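Local coordinates for protein tannase (Fusobacterium nucleatum subsp. nucleatum ATCC 25586, PDB 6YQ4) that is a tannase that acts on gallotannins, probably with an alpha/beta-hydrolase fold, and binds a magnesium ion, at residues Leu303-Ile306 with Ile307-Ser310; Leu457-Asn461 with Ser462-Val466. All coordinates share one frame; numbering follows the deposited sequence.

Contact 1: Leu303-Ile306 with Ile307-Ser310; sequences LSII and IRNS
I305, I306 and I307 are three successive isoleucines on the alpha-helix spanning residues 298-316, a worked example of how a helix ties each turn to the next. I305 meets R308, the two side chains running side by side in the same direction. Methyl CG2 of I305 lies over one face of the R308 guanidinium, off-centre toward its rim, 3.4 Å from NH2. R308 folds back through a bend at chi3 (74°) that brings its flat end beneath this methyl. At its edge the same guanidinium gives NH2 to OD1 of N309, whose backbone N in turn bonds to I305 O at 2.8 Å.

I306 has its own tie to the next turn, S310 N reaching I306 O at 2.9 Å. Its CG2 branch, anti to the backbone N, lies close to the following amide, 3.6 Å from I307 N. I307 is buried against L340, Y343 and L449, and I306 rests on A470. The regular i to i+4 pattern continues with R308 N to S304 O at 2.8 Å. I307 also stays close to the preceding turn, its CB 3.6 Å from S304 O and its CG1 3.8 Å from L303 O.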
loop_
_atom_site.group_PDB
_atom_site.type_symbol
_atom_site.label_atom_id
_atom_site.label_comp_id
_atom_site.label_asym_id
_atom_site.label_seq_id
_atom_site.Cartn_x
_atom_site.Cartn_y
_atom_site.Cartn_z
ATOM N N LEU A 303 12.060 -15.596 6.384
ATOM C CA LEU A 303 10.742 -15.645 5.765
ATOM C C LEU A 303 9.980 -16.889 6.181
ATOM O O LEU A 303 8.772 -16.829 6.455
ATOM C CB LEU A 303 10.855 -15.605 4.249
ATOM C CG LEU A 303 11.223 -14.313 3.569
ATOM C CD1 LEU A 303 10.545 -14.331 2.218
ATOM C CD2 LEU A 303 10.738 -13.154 4.400
ATOM N N SER A 304 10.663 -18.032 6.207
ATOM C CA SER A 304 9.979 -19.265 6.544
ATOM C C SER A 304 9.402 -19.194 7.950
ATOM O O SER A 304 8.376 -19.816 8.229
ATOM C CB SER A 304 10.939 -20.443 6.391
ATOM O OG SER A 304 11.728 -20.618 7.561
ATOM N N ILE A 305 10.022 -18.414 8.837
ATOM C CA ILE A 305 9.510 -18.308 10.202
ATOM C C ILE A 305 8.222 -17.497 10.231
ATOM O O ILE A 305 7.296 -17.811 10.987
ATOM C CB ILE A 305 10.590 -17.724 11.129
ATOM C CG1 ILE A 305 11.780 -18.678 11.192
ATOM C CG2 ILE A 305 10.047 -17.551 12.514
ATOM C CD1 ILE A 305 12.987 -18.122 11.931
ATOM N N ILE A 306 8.125 -16.460 9.393
ATOM C CA ILE A 306 6.854 -15.753 9.219
ATOM C C ILE A 306 5.746 -16.738 8.867
ATOM O O ILE A 306 4.633 -16.668 9.401
ATOM C CB ILE A 306 6.984 -14.675 8.134
ATOM C CG1 ILE A 306 7.886 -13.551 8.579
ATOM C CG2 ILE A 306 5.623 -14.100 7.750
ATOM C CD1 ILE A 306 8.134 -12.624 7.405
ATOM N N ILE A 307 6.021 -17.654 7.932
ATOM C CA ILE A 307 4.997 -18.617 7.541
ATOM C C ILE A 307 4.721 -19.583 8.689
ATOM O O ILE A 307 3.561 -19.853 9.014
ATOM C CB ILE A 307 5.405 -19.349 6.244
ATOM C CG1 ILE A 307 5.535 -18.364 5.077
ATOM C CG2 ILE A 307 4.388 -20.428 5.868
ATOM C CD1 ILE A 307 4.247 -17.645 4.743
ATOM N N ARG A 308 5.779 -20.091 9.344
ATOM C CA ARG A 308 5.591 -20.968 10.502
ATOM C C ARG A 308 4.701 -20.312 11.534
ATOM O O ARG A 308 3.776 -20.937 12.064
ATOM C CB ARG A 308 6.937 -21.319 11.140
ATOM C CG ARG A 308 6.824 -22.214 12.384
ATOM C CD ARG A 308 8.077 -22.163 13.291
ATOM N NE ARG A 308 8.157 -20.913 14.038
ATOM C CZ ARG A 308 9.249 -20.470 14.656
ATOM N NH1 ARG A 308 10.364 -21.186 14.611
ATOM N NH2 ARG A 308 9.220 -19.307 15.316
ATOM N N ASN A 309 4.959 -19.038 11.818
ATOM C CA ASN A 309 4.142 -18.316 12.776
ATOM C C ASN A 309 2.715 -18.168 12.278
ATOM O O ASN A 309 1.766 -18.310 13.059
ATOM C CB ASN A 309 4.757 -16.948 13.055
ATOM C CG ASN A 309 5.919 -17.016 14.027
ATOM O OD1 ASN A 309 6.264 -18.087 14.574
ATOM N ND2 ASN A 309 6.538 -15.870 14.246
ATOM N N SER A 310 2.544 -17.884 10.981
ATOM C CA SER A 310 1.204 -17.812 10.406
ATOM C C SER A 310 0.452 -19.138 10.545
ATOM O O SER A 310 -0.685 -19.166 11.028
ATOM C CB SER A 310 1.276 -17.399 8.936
ATOM O OG SER A 310 -0.024 -17.435 8.349
#

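Contact 2: Leu457-Asn461 with Ser462-Val466; sequences LKLKN and SGKIV
A Schellman motif closes the helix 450-461, and the chain then turns into the edge strand 465-469. Its two defining bonds are K464 N to L459 O, at 3.1 Å and nearly straight (163°), and G463 N to K460 O at 3.0 Å. In the second bond the donor stands well above the carbonyl plane and does not lie on a lone pair. G463 is the C-prime residue: its phi of 89° would press a side chain against the preceding carbonyl, which suits glycine.

S462 adds a side-chain bond to this ending. With OG turned beside its own backbone N (chi1 -44°), the hydroxyl reaches back one turn and donates to K458 O at 2.7 Å. The S462 amide makes only weak bonds, to K458 O and L459 O, so the hydroxyl supplies the firmer link to K458. L459 O, in turn, receives the well-aligned bond from K464 as well as that weak one.

Past the turn, V466 brings the strand back against the helix. Its CG2 branch sits 3.5 Å from L459 CB, while its CB comes 3.8 Å from K460 CG, the valine and lysine side chains crossing at a slant. K464 begins toward the helix, its CG 3.5 Å from L459 O, then bends away at chi2 and chi3 so that NZ can bond to the carbonyl oxygens of S429 and T431. L459 itself packs on W436 and I438 of the neighbouring strand. With the helix ended by a Schellman motif whose C-prime residue is glycine, followed three residues on by the contact of V466 with L459, the chain completes the beta-alpha-beta unit 435-439, 450-461, 465-469, typical of the parallel part of an alpha/beta-hydrolase sheet.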
loop_
_atom_site.group_PDB
_atom_site.type_symbol
_atom_site.label_atom_id
_atom_site.label_comp_id
_atom_site.label_asym_id
_atom_site.label_seq_id
_atom_site.Cartn_x
_atom_site.Cartn_y
_atom_site.Cartn_z
ATOM N N LEU A 457 11.410 -4.969 8.030
ATOM C CA LEU A 457 12.730 -5.065 8.661
ATOM C C LEU A 457 13.408 -3.709 8.725
ATOM O O LEU A 457 14.072 -3.377 9.720
ATOM C CB LEU A 457 13.625 -6.044 7.910
ATOM C CG LEU A 457 13.272 -7.521 8.057
ATOM C CD1 LEU A 457 13.743 -8.360 6.843
ATOM C CD2 LEU A 457 13.840 -8.020 9.339
ATOM N N LYS A 458 13.312 -2.955 7.637
ATOM C CA LYS A 458 13.929 -1.642 7.558
ATOM C C LYS A 458 13.376 -0.723 8.628
ATOM O O LYS A 458 14.130 0.017 9.276
ATOM C CB LYS A 458 13.711 -1.072 6.156
ATOM C CG LYS A 458 14.322 0.270 5.927
ATOM C CD LYS A 458 15.824 0.188 5.983
ATOM C CE LYS A 458 16.416 1.583 5.872
ATOM N NZ LYS A 458 17.850 1.650 6.341
ATOM N N LEU A 459 12.072 -0.794 8.882
ATOM C CA LEU A 459 11.495 0.057 9.923
ATOM C C LEU A 459 11.936 -0.381 11.327
ATOM O O LEU A 459 12.230 0.456 12.188
ATOM C CB LEU A 459 9.976 0.054 9.813
ATOM C CG LEU A 459 9.354 0.640 8.563
ATOM C CD1 LEU A 459 7.984 0.019 8.290
ATOM C CD2 LEU A 459 9.235 2.140 8.724
ATOM N N LYS A 460 11.958 -1.686 11.587
ATOM C CA LYS A 460 12.450 -2.167 12.873
ATOM C C LYS A 460 13.906 -1.780 13.089
ATOM O O LYS A 460 14.294 -1.354 14.192
ATOM C CB LYS A 460 12.292 -3.686 12.954
ATOM C CG LYS A 460 10.857 -4.144 12.925
ATOM C CD LYS A 460 10.781 -5.642 13.023
ATOM C CE LYS A 460 10.834 -6.117 14.467
ATOM N NZ LYS A 460 9.515 -6.706 14.800
ATOM N N ASN A 461 14.734 -1.933 12.048
ATOM C CA ASN A 461 16.157 -1.641 12.189
ATOM C C ASN A 461 16.393 -0.166 12.473
ATOM O O ASN A 461 17.460 0.191 12.992
ATOM C CB ASN A 461 16.913 -2.080 10.935
ATOM C CG ASN A 461 17.021 -3.605 10.804
ATOM O OD1 ASN A 461 17.474 -4.106 9.788
ATOM N ND2 ASN A 461 16.622 -4.336 11.843
ATOM N N SER A 462 15.411 0.678 12.147
ATOM C CA SER A 462 15.442 2.115 12.357
ATOM C C SER A 462 14.705 2.556 13.613
ATOM O O SER A 462 14.534 3.761 13.818
ATOM C CB SER A 462 14.865 2.862 11.147
ATOM O OG SER A 462 15.335 2.331 9.918
ATOM N N GLY A 463 14.288 1.629 14.470
ATOM C CA GLY A 463 13.789 2.021 15.767
ATOM C C GLY A 463 12.312 2.327 15.842
ATOM O O GLY A 463 11.867 2.909 16.843
ATOM N N LYS A 464 11.535 1.941 14.837
ATOM C CA LYS A 464 10.102 2.199 14.819
ATOM C C LYS A 464 9.361 0.965 15.308
ATOM O O LYS A 464 9.866 -0.154 15.230
ATOM C CB LYS A 464 9.623 2.583 13.411
ATOM C CG LYS A 464 10.552 3.532 12.647
ATOM C CD LYS A 464 10.663 4.886 13.340
ATOM C CE LYS A 464 12.048 5.504 13.106
ATOM N NZ LYS A 464 12.393 6.732 13.954
ATOM N N ILE A 465 8.156 1.179 15.824
ATOM C CA ILE A 465 7.351 0.090 16.362
ATOM C C ILE A 465 6.509 -0.466 15.214
ATOM O O ILE A 465 5.728 0.264 14.597
ATOM C CB ILE A 465 6.481 0.563 17.541
ATOM C CG1 ILE A 465 7.275 0.617 18.860
ATOM C CG2 ILE A 465 5.373 -0.419 17.790
ATOM C CD1 ILE A 465 8.403 1.611 18.925
ATOM N N VAL A 466 6.680 -1.759 14.920
ATOM C CA VAL A 466 6.150 -2.394 13.727
ATOM C C VAL A 466 5.315 -3.607 14.111
ATOM O O VAL A 466 5.802 -4.501 14.803
ATOM C CB VAL A 466 7.284 -2.815 12.780
ATOM C CG1 VAL A 466 6.746 -3.681 11.661
ATOM C CG2 VAL A 466 8.001 -1.581 12.220
#

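The two contacts set the interior of a helix against its end. Contact 1 is partly buried in the middle of helix 298-316, whereas contact 2 lies at the surface where helix 450-461 gives way to the last strand of the main sheet. Regular backbone bonding serves the first, joined by a methyl-guanidinium contact; the second relies on a glycine turn, a serine hydroxyl and apolar packing. Their centres are about 19 Å apart and their nearest atoms about 6 Å, without touching. The helices nevertheless meet, since L457 touches F299 and Y302 of helix 298-316. Separately, the hydrogen bond of S310 OG to A470 O ties that helix to the loop after the strand that contact 2 enters.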